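Local coordinates for uncharacterized protein (Pyrococcus furiosus, PDB 3WL4) that probably removes acetyl groups from N-acetylated amino sugars as a metal-dependent deacetylase of the GlcNAc-PI de-N-acetylase (LmbE-like) family, at residues E38-D43 / P149-T154. Numbering follows the deposited sequence.
Sequences EPHPDD and PDHRRT. With CD (cadmium ion), chain C; TAM (tris(hydroxyethyl)aminomethane), chain K.
His40, Asp43 and His151 converge on a cadmium ion, tying the loop after strand 33-38 to the first turn of helix 149-164. The imidazoles donate ND1 of His40 and NE2 of His151, each 2.3 Å from the cadmium, and meet rim to rim with planes 37° apart. Asp43 chelates through both oxygens, its carboxylate nearly perpendicular to the His151 ring; OD2 also accepts the backbone N of His40, fixing the carboxylate's rotation. From the rim away from the metal, His40 NE2 donates to the anti lone pair of Asp150 OD2 (2.8 Å), which lies 19° out of the ring plane and also accepts the backbone N of Thr112. Packing is tight around Pro39, whose CG lies 3.7 Å from the His151 ring centroid in a CH-pi contact over one face. Thr154 closes in behind: OG1, beside the backbone N (chi1 -69°), reaches back to Asp150 O (2.7 Å), while CB and CG2 pack against Pro39 CG from the side away from His151. A glycine here, lacking hydroxyl and methyl, would probably leave a gap behind Pro39 and Asp150 O with just the helical N-H of its two donors. The metal's other side, by contrast, is taken by a small molecule: tris(hydroxyethyl)aminomethane coordinates through N and O4, and Gln218 hydrogen-bonds to it. This His-Asp-His site, from PHPDD and HPDH sequences, is characteristic of LmbE-like deacetylases, usually zinc-dependent.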
loop_
_atom_site.group_PDB
_atom_site.type_symbol
_atom_site.label_atom_id
_atom_site.label_comp_id
_atom_site.label_asym_id
_atom_site.label_seq_id
_atom_site.Cartn_x
_atom_site.Cartn_y
_atom_site.Cartn_z
ATOM N N GLU A 38 -13.942 20.296 -2.604
ATOM C CA GLU A 38 -14.275 19.825 -3.954
ATOM C C GLU A 38 -13.246 18.814 -4.386
ATOM O O GLU A 38 -12.039 18.992 -4.203
ATOM C CB GLU A 38 -14.261 20.939 -5.026
ATOM C CG GLU A 38 -13.028 21.901 -4.978
ATOM C CD GLU A 38 -13.154 23.048 -5.989
ATOM O OE1 GLU A 38 -14.167 23.165 -6.623
ATOM O OE2 GLU A 38 -12.105 23.714 -6.196
ATOM N N PRO A 39 -13.691 17.756 -5.089
ATOM C CA PRO A 39 -12.703 16.772 -5.618
ATOM C C PRO A 39 -11.789 17.327 -6.673
ATOM O O PRO A 39 -10.588 17.083 -6.651
ATOM C CB PRO A 39 -13.620 15.661 -6.211
ATOM C CG PRO A 39 -14.949 15.735 -5.387
ATOM C CD PRO A 39 -15.114 17.312 -5.109
ATOM N N HIS A 40 -12.406 18.130 -7.629
ATOM C CA HIS A 40 -11.615 18.716 -8.702
ATOM C C HIS A 40 -11.957 20.229 -8.794
ATOM O O HIS A 40 -12.980 20.669 -8.296
ATOM C CB HIS A 40 -12.159 18.074 -10.034
ATOM C CG HIS A 40 -12.057 16.577 -10.041
ATOM N ND1 HIS A 40 -13.192 15.798 -10.120
ATOM C CD2 HIS A 40 -10.979 15.741 -9.988
ATOM C CE1 HIS A 40 -12.847 14.531 -10.039
ATOM N NE2 HIS A 40 -11.509 14.459 -10.032
ATOM N N PRO A 41 -11.098 20.948 -9.550
ATOM C CA PRO A 41 -11.430 22.370 -9.762
ATOM C C PRO A 41 -12.756 22.384 -10.633
ATOM O O PRO A 41 -12.845 21.714 -11.667
ATOM C CB PRO A 41 -10.277 22.856 -10.615
ATOM C CG PRO A 41 -9.101 21.914 -10.340
ATOM C CD PRO A 41 -9.808 20.541 -10.118
ATOM N N ASP A 42 -13.678 23.091 -10.088
ATOM C CA ASP A 42 -15.009 23.366 -10.683
ATOM C C ASP A 42 -16.109 22.649 -9.942
ATOM O O ASP A 42 -17.245 23.039 -10.054
ATOM C CB ASP A 42 -15.210 23.188 -12.176
ATOM C CG ASP A 42 -15.262 21.712 -12.666
ATOM O OD1 ASP A 42 -15.647 20.791 -11.880
ATOM O OD2 ASP A 42 -15.015 21.444 -13.928
ATOM N N ASP A 43 -15.817 21.731 -8.966
ATOM C CA ASP A 43 -16.933 21.100 -8.360
ATOM C C ASP A 43 -17.728 21.929 -7.379
ATOM O O ASP A 43 -18.936 21.771 -7.218
ATOM C CB ASP A 43 -16.500 19.777 -7.570
ATOM C CG ASP A 43 -16.197 18.640 -8.524
ATOM O OD1 ASP A 43 -17.114 18.271 -9.396
ATOM O OD2 ASP A 43 -15.088 18.032 -8.585
ATOM N N PRO A 149 -13.938 7.593 -8.377
ATOM C CA PRO A 149 -13.375 7.358 -6.974
ATOM C C PRO A 149 -12.993 8.661 -6.336
ATOM O O PRO A 149 -13.053 8.731 -5.071
ATOM C CB PRO A 149 -12.173 6.457 -7.252
ATOM C CG PRO A 149 -11.793 6.707 -8.759
ATOM C CD PRO A 149 -13.152 6.918 -9.444
ATOM N N ASP A 150 -12.511 9.690 -7.124
ATOM C CA ASP A 150 -12.105 10.887 -6.377
ATOM C C ASP A 150 -13.328 11.513 -5.690
ATOM O O ASP A 150 -13.224 12.217 -4.694
ATOM C CB ASP A 150 -11.543 11.994 -7.352
ATOM C CG ASP A 150 -10.297 11.627 -8.046
ATOM O OD1 ASP A 150 -9.528 10.711 -7.600
ATOM O OD2 ASP A 150 -9.896 12.344 -9.017
ATOM N N HIS A 151 -14.527 11.412 -6.313
ATOM C CA HIS A 151 -15.727 11.989 -5.645
ATOM C C HIS A 151 -16.121 11.191 -4.427
ATOM O O HIS A 151 -16.402 11.790 -3.367
ATOM C CB HIS A 151 -16.931 12.028 -6.661
ATOM C CG HIS A 151 -16.863 13.226 -7.565
ATOM N ND1 HIS A 151 -17.944 14.066 -7.730
ATOM C CD2 HIS A 151 -15.804 13.761 -8.210
ATOM C CE1 HIS A 151 -17.554 15.090 -8.539
ATOM N NE2 HIS A 151 -16.288 14.914 -8.878
ATOM N N ARG A 152 -16.171 9.857 -4.523
ATOM C CA ARG A 152 -16.609 9.090 -3.380
ATOM C C ARG A 152 -15.570 9.317 -2.217
ATOM O O ARG A 152 -15.985 9.554 -1.033
ATOM C CB ARG A 152 -16.570 7.568 -3.695
ATOM C CG ARG A 152 -17.635 7.185 -4.758
ATOM C CD ARG A 152 -17.673 5.667 -4.938
ATOM N NE ARG A 152 -16.424 5.126 -5.498
ATOM C CZ ARG A 152 -16.260 4.637 -6.681
ATOM N NH1 ARG A 152 -17.220 4.692 -7.651
ATOM N NH2 ARG A 152 -15.073 4.110 -7.022
ATOM N N ARG A 153 -14.301 9.250 -2.586
ATOM C CA ARG A 153 -13.263 9.396 -1.501
ATOM C C ARG A 153 -13.317 10.773 -0.858
ATOM O O ARG A 153 -13.157 10.928 0.335
ATOM C CB ARG A 153 -11.919 9.117 -2.056
ATOM C CG ARG A 153 -11.804 7.567 -2.369
ATOM C CD ARG A 153 -10.514 7.281 -3.109
ATOM N NE ARG A 153 -10.457 5.816 -3.261
ATOM C CZ ARG A 153 -9.305 5.214 -3.469
ATOM N NH1 ARG A 153 -8.130 5.832 -3.711
ATOM N NH2 ARG A 153 -9.346 3.835 -3.451
ATOM N N THR A 154 -13.572 11.842 -1.658
ATOM C CA THR A 154 -13.631 13.143 -1.045
ATOM C C THR A 154 -14.730 13.201 -0.022
ATOM O O THR A 154 -14.592 13.797 1.086
ATOM C CB THR A 154 -13.901 14.212 -2.175
ATOM O OG1 THR A 154 -12.739 14.290 -3.005
ATOM C CG2 THR A 154 -14.029 15.650 -1.595
HETATM CD CD CD C . -15.418 16.513 -10.266
HETATM C C TAM K . -16.498 17.548 -13.199
HETATM C C1 TAM K . -15.840 16.411 -13.906
HETATM C C2 TAM K . -17.773 17.394 -12.477
HETATM C C3 TAM K . -16.702 18.674 -14.132
HETATM C C4 TAM K . -16.507 15.216 -13.392
HETATM C C5 TAM K . -17.444 16.192 -11.545
HETATM C C6 TAM K . -15.499 19.115 -14.787
HETATM N N TAM K . -15.426 17.906 -12.058
HETATM O O4 TAM K . -15.462 15.052 -12.262
HETATM O O5 TAM K . -18.417 16.473 -10.781
HETATM O O6 TAM K . -14.583 18.244 -15.578
#